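PDB 4UUL: L-lactate dehydrogenase from Trichomonas vaginalis, which belongs to the lactate/malate dehydrogenase superfamily and probably reduces 2-oxoacids such as pyruvate or oxaloacetate with NADH. Local coordinates for residues D158-Y163 against A248-K253. The protein carries 1 engineered substitution. Numbering follows the deposited sequence. Where two conformers were deposited one is given.
Sequences DQNRAY and AIQHMK
The side-chain oxygen OE1 of Q250 takes two hydrogen bonds, one from ND2 of N160 and one from the ammonium group of K246, a turn earlier. The N160 ND2 to Q250 OE1 bond is 3.1 Å and almost straight, 176° at the hydrogen; the acceptor lies close to the asparagine amide plane, while the donor is tilted from the glutamine carbonyl plane. One water completes the pairing, donating to OD1 of N160 at 2.8 Å and accepting from NE2 of Q250 at 2.9 Å. The amide planes, 23° apart, let the groups pair roughly in line, each using its NH2 and C=O. CA of N160 and CA of Q250 lie 10.5 Å apart, and both side chains reach into the gap, the extended glutamine (CG anti to the backbone N, chi1 180°) covering slightly more of it. N160, on a short, fairly rigid arm, offers an N-H to Q250 and a carbonyl to the water; it also packs on D58 of the second subunit. Helices 156-170 and 242-257 are joined near L154, which contacts bound NADH. With a water in the ring and 61 Å² buried, the link is polar and directional, and K246 probably polarises the shared carbonyl.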
loop_
_atom_site.group_PDB
_atom_site.type_symbol
_atom_site.label_atom_id
_atom_site.label_comp_id
_atom_site.label_asym_id
_atom_site.label_seq_id
_atom_site.Cartn_x
_atom_site.Cartn_y
_atom_site.Cartn_z
ATOM N N ASP B 158 -7.585 13.089 -9.824
ATOM C CA ASP B 158 -8.030 13.474 -11.148
ATOM C C ASP B 158 -6.881 13.926 -12.045
ATOM O O ASP B 158 -6.846 13.609 -13.243
ATOM C CB ASP B 158 -9.054 14.583 -11.029
ATOM C CG ASP B 158 -10.089 14.246 -10.020
ATOM O OD1 ASP B 158 -9.871 14.458 -8.766
ATOM O OD2 ASP B 158 -11.135 13.783 -10.508
ATOM N N GLN B 159 -5.911 14.621 -11.457
ATOM C CA GLN B 159 -4.737 14.988 -12.222
ATOM C C GLN B 159 -3.988 13.751 -12.718
ATOM O O GLN B 159 -3.599 13.677 -13.879
ATOM C CB GLN B 159 -3.793 15.899 -11.414
ATOM C CG GLN B 159 -2.553 16.221 -12.203
ATOM C CD GLN B 159 -1.656 17.255 -11.562
ATOM O OE1 GLN B 159 -2.137 18.336 -11.230
ATOM N NE2 GLN B 159 -0.368 17.008 -11.500
ATOM N N ASN B 160 -3.764 12.787 -11.840
ATOM C CA ASN B 160 -3.062 11.563 -12.196
ATOM C C ASN B 160 -3.815 10.815 -13.285
ATOM O O ASN B 160 -3.187 10.314 -14.239
ATOM C CB ASN B 160 -2.777 10.693 -10.966
ATOM C CG ASN B 160 -1.690 11.275 -10.106
ATOM O OD1 ASN B 160 -0.824 12.015 -10.576
ATOM N ND2 ASN B 160 -1.690 10.900 -8.851
ATOM N N ARG B 161 -5.136 10.721 -13.158
ATOM C CA ARG B 161 -5.937 10.099 -14.192
ATOM C C ARG B 161 -5.718 10.780 -15.527
ATOM O O ARG B 161 -5.622 10.129 -16.582
ATOM C CB ARG B 161 -7.420 10.120 -13.871
ATOM C CG ARG B 161 -7.816 9.150 -12.819
ATOM C CD ARG B 161 -9.216 9.347 -12.358
ATOM N NE ARG B 161 -9.663 8.300 -11.461
ATOM C CZ ARG B 161 -10.684 8.398 -10.640
ATOM N NH1 ARG B 161 -11.338 9.576 -10.529
ATOM N NH2 ARG B 161 -10.975 7.357 -9.909
ATOM N N ALA B 162 -5.729 12.113 -15.506
ATOM C CA ALA B 162 -5.598 12.876 -16.739
ATOM C C ALA B 162 -4.240 12.702 -17.377
ATOM O O ALA B 162 -4.130 12.553 -18.602
ATOM C CB ALA B 162 -5.862 14.349 -16.459
ATOM N N TYR B 163 -3.190 12.657 -16.554
ATOM C CA TYR B 163 -1.862 12.425 -17.112
ATOM C C TYR B 163 -1.745 11.072 -17.803
ATOM O O TYR B 163 -1.189 10.987 -18.900
ATOM C CB TYR B 163 -0.768 12.539 -16.029
ATOM C CG TYR B 163 -0.136 13.916 -15.924
ATOM C CD1 TYR B 163 0.973 14.265 -16.678
ATOM C CD2 TYR B 163 -0.653 14.885 -15.062
ATOM C CE1 TYR B 163 1.530 15.525 -16.579
ATOM C CE2 TYR B 163 -0.107 16.149 -14.940
ATOM C CZ TYR B 163 1.009 16.456 -15.709
ATOM O OH TYR B 163 1.583 17.701 -15.629
ATOM N N ALA B 248 -3.335 10.923 -2.234
ATOM C CA ALA B 248 -3.362 11.554 -0.932
ATOM C C ALA B 248 -1.981 11.703 -0.317
ATOM O O ALA B 248 -1.613 12.765 0.203
ATOM C CB ALA B 248 -4.301 10.848 0.002
ATOM N N ILE B 249 -1.235 10.624 -0.307
ATOM C CA ILE B 249 0.140 10.663 0.180
ATOM C C ILE B 249 0.966 11.636 -0.624
ATOM O O ILE B 249 1.698 12.446 -0.056
ATOM C CB ILE B 249 0.770 9.265 0.197
ATOM C CG1 ILE B 249 0.056 8.429 1.277
ATOM C CG2 ILE B 249 2.299 9.310 0.446
ATOM C CD1 ILE B 249 0.417 6.995 1.236
ATOM N N GLN B 250 0.829 11.578 -1.942
ATOM C CA GLN B 250 1.561 12.464 -2.837
ATOM C C GLN B 250 1.290 13.953 -2.503
ATOM O O GLN B 250 2.200 14.775 -2.366
ATOM C CB GLN B 250 1.135 12.167 -4.269
ATOM C CG GLN B 250 1.813 13.027 -5.316
ATOM C CD GLN B 250 1.572 12.520 -6.705
ATOM O OE1 GLN B 250 0.626 11.741 -6.964
ATOM N NE2 GLN B 250 2.405 12.946 -7.629
ATOM N N HIS B 251 0.027 14.289 -2.292
ATOM C CA HIS B 251 -0.348 15.646 -1.930
ATOM C C HIS B 251 0.224 16.014 -0.583
ATOM O O HIS B 251 0.852 17.070 -0.429
ATOM C CB HIS B 251 -1.888 15.729 -1.909
ATOM C CG HIS B 251 -2.466 17.049 -1.500
ATOM N ND1 HIS B 251 -3.436 17.704 -2.224
ATOM C CD2 HIS B 251 -2.302 17.784 -0.359
ATOM C CE1 HIS B 251 -3.808 18.785 -1.590
ATOM N NE2 HIS B 251 -3.153 18.857 -0.441
ATOM N N MET B 252 0.012 15.171 0.431
ATOM C CA MET B 252 0.498 15.507 1.764
ATOM C C MET B 252 2.029 15.625 1.798
ATOM O O MET B 252 2.553 16.528 2.448
ATOM C CB MET B 252 -0.001 14.515 2.795
ATOM C CG MET B 252 0.307 14.952 4.240
ATOM S SD MET B 252 -0.638 16.378 4.798
ATOM C CE MET B 252 -2.186 15.556 5.257
ATOM N N LYS B 253 2.742 14.726 1.131
ATOM C CA LYS B 253 4.187 14.795 1.141
ATOM C C LYS B 253 4.688 16.087 0.497
ATOM O O LYS B 253 5.623 16.729 1.001
ATOM C CB LYS B 253 4.742 13.548 0.432
ATOM C CG LYS B 253 6.244 13.363 0.623
ATOM C CD LYS B 253 6.729 12.127 -0.081
ATOM C CE LYS B 253 8.191 11.880 0.184
ATOM N NZ LYS B 253 8.548 10.517 -0.303
HETATM O O HOH W 1 1.876 11.547 -10.115
#